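Putative transcription protein (Pseudomonas aeruginosa PAO1, PDB 4GCV) probably binds DNA through an HxlR-type helix-turn-helix domain and acts as a transcriptional regulator, putatively one that senses oxidative stress. Local coordinates at the interface of chains A and B. Coordinates in Å, arbitrary orientation; residue numbers count along the deposited sequence, not the author numbering. Chains: chain A/B, Putative transcription protein.

The three contacts sample one two-fold symmetric interface, so each has a twin with the chains exchanged. C-alpha centres of contact 1 and contact 2 lie about 16 Å apart, those of contact 2 and contact 3 about 18 Å, and those of contact 1 and contact 3 about 29 Å, which puts contact 2 between the others. Helix 90-101 of chain A supplies residues to contacts 1 and 2. Strands 111-115 and 140-144 meet in contact 1, and with chains exchanged the same two segments, or the loops continuing them, meet in contact 3. Helix packing and strand pairing across the interface thus join the copies, consistent with a dimer.

Contact 1: the interface of chains A and B. Residues chain A 94, 113-115; chain B 139-141.
A:Val114 and B:Thr141 pair as antiparallel strand residues through two backbone hydrogen bonds, A:Val114 N to B:Thr141 O at 2.9 Å (177° at H) and B:Thr141 N to A:Val114 O at 2.7 Å. A second antiparallel bridge, A:Glu115 with B:Cys140, continues the register. The side chains of the bonded pair run alongside each other and point the same way, with methyl A:Val114 CG2 3.6 Å from methyl B:Thr141 CG2. Both methyls sit between their own backbone N and carbonyl carbon, while the threonine OG1 is anti to its N (chi1 -175°). Beyond that bridge, the side chains of A:Glu115 and B:Gln139 also lie alongside each other, their carboxylate and amide planes 19° apart; OE2 of the former and NE2 of the latter remain 3.8 Å apart, too far to count as a hydrogen bond. On the face of the strand pair that carries B:Cys140 CB, the selenomethionine A:Met94 extends its chain, and its terminal methyl CE packs 3.7 Å from B:Cys140 CB and the same distance from B:Thr141 CA. The site joins strand 111-115 of chain A to strand 140-144 of chain B, making a sheet that crosses the interface, with helix 90-101 of chain A against it.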
HETATM    1  N   MSE A  94       0.583  -1.238   7.283  1.00 36.12           N
HETATM    2  CA  MSE A  94      -0.135  -2.377   7.840  1.00 37.46           C
HETATM    3  C   MSE A  94      -0.864  -3.188   6.773  1.00 36.28           C
HETATM    4  O   MSE A  94      -0.902  -4.430   6.846  1.00 36.31           O
HETATM    5  CB  MSE A  94      -1.100  -1.919   8.898  1.00 39.08           C
HETATM    6  CG  MSE A  94      -0.391  -1.371  10.083  1.00 45.27           C
HETATM    7 SE   MSE A  94      -1.596  -0.779  11.479  1.00 60.51          SE
HETATM    8  CE  MSE A  94      -0.384  -1.107  12.934  1.00 59.24           C
ATOM      9  N   LEU A 113       0.807  -8.546  12.268  1.00 44.38           N
ATOM     10  CA  LEU A 113       0.019  -7.409  12.620  1.00 43.58           C
ATOM     11  C   LEU A 113      -0.858  -7.806  13.801  1.00 45.34           C
ATOM     12  O   LEU A 113      -1.677  -8.729  13.685  1.00 47.25           O
ATOM     13  CB  LEU A 113      -0.778  -6.995  11.394  1.00 42.00           C
ATOM     14  CG  LEU A 113      -1.619  -5.776  11.639  1.00 45.07           C
ATOM     15  CD1 LEU A 113      -0.707  -4.632  12.157  1.00 46.84           C
ATOM     16  CD2 LEU A 113      -2.413  -5.356  10.394  1.00 45.06           C
ATOM     17  N   VAL A 114      -0.663  -7.140  14.947  1.00 45.81           N
ATOM     18  CA  VAL A 114      -1.334  -7.481  16.203  1.00 48.29           C
ATOM     19  C   VAL A 114      -2.044  -6.300  16.927  1.00 49.49           C
ATOM     20  O   VAL A 114      -1.724  -5.128  16.682  1.00 48.30           O
ATOM     21  CB  VAL A 114      -0.367  -8.185  17.241  1.00 50.64           C
ATOM     22  CG1 VAL A 114       0.187  -9.519  16.710  1.00 50.09           C
ATOM     23  CG2 VAL A 114       0.769  -7.247  17.681  1.00 48.73           C
ATOM     24  N   GLU A 115      -3.006  -6.615  17.805  1.00 51.41           N
ATOM     25  CA  GLU A 115      -3.571  -5.607  18.699  1.00 53.35           C
ATOM     26  C   GLU A 115      -2.519  -5.294  19.743  1.00 55.19           C
ATOM     27  O   GLU A 115      -1.993  -6.207  20.385  1.00 55.87           O
ATOM     28  CB  GLU A 115      -4.845  -6.073  19.409  1.00 54.98           C
ATOM     29  CG  GLU A 115      -5.378  -4.959  20.329  1.00 58.27           C
ATOM     30  CD  GLU A 115      -6.596  -5.314  21.173  1.00 64.37           C
ATOM     31  OE1 GLU A 115      -6.763  -6.497  21.561  1.00 66.68           O
ATOM     32  OE2 GLU A 115      -7.385  -4.376  21.475  1.00 67.27           O
TER
ATOM     33  N   GLN B 139      -4.626   1.363  17.268  1.00 58.69           N
ATOM     34  CA  GLN B 139      -4.505   0.432  18.376  1.00 59.30           C
ATOM     35  C   GLN B 139      -3.749  -0.864  18.060  1.00 57.58           C
ATOM     36  O   GLN B 139      -3.611  -1.727  18.930  1.00 59.14           O
ATOM     37  CB  GLN B 139      -5.889   0.102  18.920  1.00 61.77           C
ATOM     38  CG  GLN B 139      -6.339   1.010  20.038  1.00 64.26           C
ATOM     39  CD  GLN B 139      -7.668   0.609  20.566  1.00 68.66           C
ATOM     40  OE1 GLN B 139      -8.613   1.394  20.516  1.00 70.21           O
ATOM     41  NE2 GLN B 139      -7.767  -0.624  21.083  1.00 69.90           N
ATOM     42  N   CYS B 140      -3.268  -0.989  16.825  1.00 53.72           N
ATOM     43  CA  CYS B 140      -2.538  -2.169  16.361  1.00 52.17           C
ATOM     44  C   CYS B 140      -1.071  -1.880  16.180  1.00 50.94           C
ATOM     45  O   CYS B 140      -0.671  -0.724  16.060  1.00 50.61           O
ATOM     46  CB  CYS B 140      -3.092  -2.628  15.008  1.00 49.68           C
ATOM     47  SG  CYS B 140      -4.759  -3.183  15.124  1.00 52.46           S
ATOM     48  N   THR B 141      -0.278  -2.933  16.083  1.00 50.01           N
ATOM     49  CA  THR B 141       1.147  -2.773  15.843  1.00 49.38           C
ATOM     50  C   THR B 141       1.744  -3.883  14.960  1.00 48.18           C
ATOM     51  O   THR B 141       1.217  -4.994  14.900  1.00 49.00           O
ATOM     52  CB  THR B 141       1.952  -2.618  17.213  1.00 51.60           C
ATOM     53  OG1 THR B 141       3.328  -2.345  16.958  1.00 52.39           O
ATOM     54  CG2 THR B 141       1.879  -3.860  18.059  1.00 52.23           C
TER

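Contact 2: the interface of chains A and B. Residues chain A 65, 85, 88-89, 92; chain B 95, 99, 102.
B:Trp99 swings its indole toward chain A with CG anti to the backbone N (chi1 175°) and the ring turned at chi2 77°, while A:Phe89 presents a ring edge to it. In this HxlR-family helix-turn-helix protein the tryptophan belongs to helix 84-101 of chain B and meets helix 84-88 of chain A and the residues that follow. The indole N-H of NE1 donates to the backbone carbonyl A:Lys85 O at 3.0 Å in a nearly straight bond. That oxygen lies almost in the indole plane, although the donor is tilted from the carbonyl plane. Against one indole face comes A:Phe89, edge-to-face with planes 81° apart for the five-membered ring; its CD1 is 3.6 Å from B:Trp99 CE2. Chain A residues also hold the phenyl ring itself: A:Leu65 CD2 is over the centre of one face and A:Val92 CG1 toward the rim of the other. A:Leu65 CD1 adds a contact at 3.8 Å to B:Trp99 CZ2, and A:Val92 CG2 packs at 3.8 Å on B:Trp99 CB. Toward the polar rim, A:Asp88 OD1 and B:Arg102 NH1 form a long salt bridge of 3.9 Å. Water 1 links carboxylate oxygen A:Asp88 OD2 to B:Trp99 O, and water 2, in the guanidinium plane, joins B:Arg102 NH1 to A:Asp88 O, 3.0 Å from the latter.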
ATOM      1  N   LEU A  65       6.649  11.725   2.610  1.00 43.11           N
ATOM      2  CA  LEU A  65       6.388  10.925   3.789  1.00 41.88           C
ATOM      3  C   LEU A  65       7.346  11.218   4.926  1.00 43.16           C
ATOM      4  O   LEU A  65       7.001  11.029   6.100  1.00 42.95           O
ATOM      5  CB  LEU A  65       6.478   9.458   3.424  1.00 40.44           C
ATOM      6  CG  LEU A  65       5.224   8.666   3.042  1.00 40.64           C
ATOM      7  CD1 LEU A  65       4.129   9.481   2.424  1.00 40.54           C
ATOM      8  CD2 LEU A  65       5.594   7.477   2.167  1.00 41.40           C
ATOM      9  N   LYS A  85       1.417  13.251   6.319  1.00 43.16           N
ATOM     10  CA  LYS A  85       1.264  12.179   5.340  1.00 42.14           C
ATOM     11  C   LYS A  85       1.959  10.872   5.763  1.00 40.14           C
ATOM     12  O   LYS A  85       1.407   9.782   5.585  1.00 37.99           O
ATOM     13  CB  LYS A  85       1.799  12.635   3.992  1.00 43.12           C
ATOM     14  CG  LYS A  85       0.798  13.328   3.118  1.00 46.54           C
ATOM     15  CD  LYS A  85       1.419  13.567   1.726  1.00 51.49           C
ATOM     16  CE  LYS A  85       0.359  13.825   0.631  1.00 52.71           C
ATOM     17  NZ  LYS A  85       0.977  14.290  -0.675  1.00 53.11           N
ATOM     18  N   ASP A  88      -0.025   9.242   8.632  1.00 42.38           N
ATOM     19  CA  ASP A  88      -1.186   8.635   8.013  1.00 40.85           C
ATOM     20  C   ASP A  88      -0.839   7.368   7.233  1.00 40.36           C
ATOM     21  O   ASP A  88      -1.732   6.535   6.924  1.00 39.50           O
ATOM     22  CB  ASP A  88      -1.767   9.619   6.994  1.00 41.15           C
ATOM     23  CG  ASP A  88      -2.378  10.874   7.642  1.00 45.57           C
ATOM     24  OD1 ASP A  88      -2.561  10.910   8.890  1.00 45.99           O
ATOM     25  OD2 ASP A  88      -2.649  11.837   6.874  1.00 49.18           O
ATOM     26  N   PHE A  89       0.434   7.239   6.845  1.00 39.41           N
ATOM     27  CA  PHE A  89       0.832   6.112   6.026  1.00 38.44           C
ATOM     28  C   PHE A  89       0.728   4.784   6.761  1.00 39.54           C
ATOM     29  O   PHE A  89       0.695   3.745   6.074  1.00 39.90           O
ATOM     30  CB  PHE A  89       2.234   6.315   5.435  1.00 38.09           C
ATOM     31  CG  PHE A  89       2.439   5.667   4.114  1.00 34.76           C
ATOM     32  CD1 PHE A  89       1.631   6.012   3.033  1.00 35.01           C
ATOM     33  CD2 PHE A  89       3.446   4.730   3.928  1.00 33.21           C
ATOM     34  CE1 PHE A  89       1.829   5.436   1.788  1.00 35.02           C
ATOM     35  CE2 PHE A  89       3.663   4.154   2.674  1.00 31.71           C
ATOM     36  CZ  PHE A  89       2.853   4.480   1.620  1.00 31.95           C
ATOM     37  N   VAL A  92      -1.277   2.020   5.229  1.00 35.57           N
ATOM     38  CA  VAL A  92      -0.692   1.417   4.064  1.00 34.30           C
ATOM     39  C   VAL A  92       0.381   0.406   4.513  1.00 34.94           C
ATOM     40  O   VAL A  92       0.428  -0.689   3.996  1.00 35.06           O
ATOM     41  CB  VAL A  92      -0.097   2.517   3.137  1.00 34.80           C
ATOM     42  CG1 VAL A  92       0.824   1.923   2.071  1.00 32.92           C
ATOM     43  CG2 VAL A  92      -1.201   3.414   2.553  1.00 33.05           C
TER
ATOM     44  N   ALA B  95      -6.254   0.673   0.591  1.00 32.78           N
ATOM     45  CA  ALA B  95      -5.585   1.409   1.618  1.00 32.50           C
ATOM     46  C   ALA B  95      -4.946   2.669   1.042  1.00 31.76           C
ATOM     47  O   ALA B  95      -5.024   3.680   1.693  1.00 31.73           O
ATOM     48  CB  ALA B  95      -4.554   0.547   2.338  1.00 31.54           C
ATOM     49  N   TRP B  99      -5.710   6.346   2.526  1.00 30.96           N
ATOM     50  CA  TRP B  99      -4.583   7.224   2.805  1.00 31.82           C
ATOM     51  C   TRP B  99      -4.641   8.580   2.073  1.00 32.47           C
ATOM     52  O   TRP B  99      -4.493   9.608   2.718  1.00 34.36           O
ATOM     53  CB  TRP B  99      -3.274   6.547   2.455  1.00 30.35           C
ATOM     54  CG  TRP B  99      -2.120   7.446   2.617  1.00 28.60           C
ATOM     55  CD1 TRP B  99      -1.520   7.817   3.793  1.00 30.91           C
ATOM     56  CD2 TRP B  99      -1.418   8.115   1.572  1.00 30.61           C
ATOM     57  NE1 TRP B  99      -0.468   8.686   3.527  1.00 35.50           N
ATOM     58  CE2 TRP B  99      -0.390   8.873   2.167  1.00 32.61           C
ATOM     59  CE3 TRP B  99      -1.537   8.120   0.166  1.00 34.08           C
ATOM     60  CZ2 TRP B  99       0.510   9.638   1.415  1.00 33.97           C
ATOM     61  CZ3 TRP B  99      -0.641   8.894  -0.569  1.00 34.38           C
ATOM     62  CH2 TRP B  99       0.362   9.639   0.062  1.00 31.85           C
ATOM     63  N   ARG B 102      -7.420  10.838   3.278  1.00 40.08           N
ATOM     64  CA  ARG B 102      -7.258  11.285   4.650  1.00 44.05           C
ATOM     65  C   ARG B 102      -7.248  12.811   4.695  1.00 45.98           C
ATOM     66  O   ARG B 102      -6.513  13.461   3.919  1.00 46.74           O
ATOM     67  CB  ARG B 102      -5.911  10.775   5.117  1.00 44.23           C
ATOM     68  CG  ARG B 102      -5.899   9.863   6.333  1.00 49.93           C
ATOM     69  CD  ARG B 102      -7.233   9.281   6.747  1.00 54.25           C
ATOM     70  NE  ARG B 102      -7.756  10.030   7.879  1.00 61.14           N
ATOM     71  CZ  ARG B 102      -7.209  10.019   9.085  1.00 65.16           C
ATOM     72  NH1 ARG B 102      -6.114   9.301   9.293  1.00 65.55           N
ATOM     73  NH2 ARG B 102      -7.749  10.734  10.075  1.00 69.17           N
TER
HETATM   74  O   HOH W   1      -2.761  11.604   3.922  1.00 39.82           O
HETATM   75  O   HOH W   2      -4.662   6.923   7.627  1.00 44.11           O

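Contact 3: the interface of chains A and B. Residues chain A 145-147; chain B 106-109, 112.
A:Pro146 inserts its ring into a bend of chain B formed by residues 106-109 and the side chain of B:Gln112. Followed round the ring, CB lies 3.6 Å from the amide nitrogen B:Gln107 NE2, CG is 3.5 Å from the backbone oxygen B:Gln106 O, and CD, the carbon next to the ring nitrogen, is 3.3 Å from the amide nitrogen B:Gln112 NE2. The ring carbons therefore touch a succession of chain B groups, with B:Gln107 NE2 near both CB and CG, and 79 Å² of the proline surface is hidden by the partner. B:Gln107 and B:Gln106 are engineered in place of natural glutamates, so the amide contact at CB belongs to this construct. B:Gln107 bends at chi2 (-45°), folding its amide back toward the proline. B:Gln112 instead keeps an extended chain beyond CG and crosses the proline ring at about a right angle, while its CG also packs 3.8 Å from A:Gly145 CA. Next to the proline, the backbone N-H of A:Ala147 donates to B:Gln109 O at 3.1 Å (156° at H), approaching from above the carbonyl plane. A:Ala147 CB also packs 3.6 Å from B:Gly108 CA. In the fold, the chain A loop immediately follows strand 140-144, and the chain B bend leads into strand 111-115, so the contact lies at one end of the antiparallel pairing of chain A strand 140-144 with chain B strand 111-115 that the two-fold symmetry implies.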
ATOM      1  N   GLY A 145     -15.546   9.726  -7.271  1.00 44.54           N
ATOM      2  CA  GLY A 145     -16.197  10.555  -6.289  1.00 44.38           C
ATOM      3  C   GLY A 145     -17.015  11.654  -6.926  1.00 46.03           C
ATOM      4  O   GLY A 145     -16.936  11.875  -8.143  1.00 46.72           O
ATOM      5  N   PRO A 146     -17.792  12.380  -6.100  1.00 46.73           N
ATOM      6  CA  PRO A 146     -18.686  13.450  -6.579  1.00 48.46           C
ATOM      7  C   PRO A 146     -17.958  14.529  -7.380  1.00 49.08           C
ATOM      8  O   PRO A 146     -18.533  15.082  -8.289  1.00 50.74           O
ATOM      9  CB  PRO A 146     -19.271  14.049  -5.293  1.00 49.03           C
ATOM     10  CG  PRO A 146     -18.371  13.551  -4.185  1.00 48.90           C
ATOM     11  CD  PRO A 146     -17.813  12.239  -4.637  1.00 45.71           C
ATOM     12  N   ALA A 147     -16.701  14.803  -7.070  1.00 48.96           N
ATOM     13  CA  ALA A 147     -15.939  15.842  -7.785  1.00 49.88           C
ATOM     14  C   ALA A 147     -15.188  15.391  -9.057  1.00 49.75           C
ATOM     15  O   ALA A 147     -14.435  16.184  -9.635  1.00 50.59           O
ATOM     16  CB  ALA A 147     -14.943  16.459  -6.832  1.00 50.52           C
TER
ATOM     17  N   GLN B 106     -15.577  14.534   1.967  1.00 47.59           N
ATOM     18  CA  GLN B 106     -16.153  13.628   0.978  1.00 47.73           C
ATOM     19  C   GLN B 106     -16.664  14.302  -0.283  1.00 48.70           C
ATOM     20  O   GLN B 106     -16.238  13.903  -1.374  1.00 46.35           O
ATOM     21  CB  GLN B 106     -17.259  12.774   1.574  1.00 49.41           C
ATOM     22  CG  GLN B 106     -16.737  11.596   2.348  1.00 53.99           C
ATOM     23  CD  GLN B 106     -16.940  11.739   3.850  1.00 64.37           C
ATOM     24  OE1 GLN B 106     -16.898  12.868   4.432  1.00 67.02           O
ATOM     25  NE2 GLN B 106     -17.175  10.583   4.509  1.00 65.19           N
ATOM     26  N   GLN B 107     -17.572  15.286  -0.154  1.00 51.49           N
ATOM     27  CA  GLN B 107     -17.985  16.114  -1.296  1.00 54.02           C
ATOM     28  C   GLN B 107     -16.657  16.605  -1.781  1.00 52.91           C
ATOM     29  O   GLN B 107     -15.723  16.628  -1.015  1.00 54.51           O
ATOM     30  CB  GLN B 107     -18.858  17.303  -0.840  1.00 58.38           C
ATOM     31  CG  GLN B 107     -20.385  17.082  -0.988  1.00 64.16           C
ATOM     32  CD  GLN B 107     -20.790  16.435  -2.367  1.00 70.24           C
ATOM     33  OE1 GLN B 107     -20.854  17.115  -3.420  1.00 71.41           O
ATOM     34  NE2 GLN B 107     -21.064  15.117  -2.343  1.00 70.63           N
ATOM     35  N   GLY B 108     -16.445  16.940  -3.028  1.00 51.83           N
ATOM     36  CA  GLY B 108     -15.012  17.248  -3.285  1.00 49.79           C
ATOM     37  C   GLY B 108     -14.031  16.114  -3.619  1.00 46.87           C
ATOM     38  O   GLY B 108     -13.033  16.350  -4.290  1.00 46.60           O
ATOM     39  N   GLN B 109     -14.264  14.884  -3.184  1.00 43.78           N
ATOM     40  CA  GLN B 109     -13.285  13.865  -3.495  1.00 40.74           C
ATOM     41  C   GLN B 109     -13.494  13.375  -4.919  1.00 39.79           C
ATOM     42  O   GLN B 109     -14.632  13.191  -5.347  1.00 40.36           O
ATOM     43  CB  GLN B 109     -13.380  12.701  -2.526  1.00 39.46           C
ATOM     44  CG  GLN B 109     -12.773  12.972  -1.232  1.00 39.20           C
ATOM     45  CD  GLN B 109     -13.143  11.950  -0.190  1.00 41.02           C
ATOM     46  OE1 GLN B 109     -12.584  11.957   0.911  1.00 43.13           O
ATOM     47  NE2 GLN B 109     -14.108  11.091  -0.505  1.00 37.37           N
ATOM     48  N   GLN B 112     -13.128   7.591  -4.423  1.00 38.55           N
ATOM     49  CA  GLN B 112     -13.669   7.163  -3.140  1.00 40.23           C
ATOM     50  C   GLN B 112     -13.657   5.655  -2.983  1.00 40.56           C
ATOM     51  O   GLN B 112     -13.974   4.900  -3.920  1.00 40.44           O
ATOM     52  CB  GLN B 112     -15.110   7.613  -3.011  1.00 41.77           C
ATOM     53  CG  GLN B 112     -15.269   9.072  -2.898  1.00 42.89           C
ATOM     54  CD  GLN B 112     -16.693   9.480  -2.645  1.00 45.89           C
ATOM     55  OE1 GLN B 112     -17.638   8.827  -3.111  1.00 46.11           O
ATOM     56  NE2 GLN B 112     -16.869  10.586  -1.924  1.00 45.88           N
TER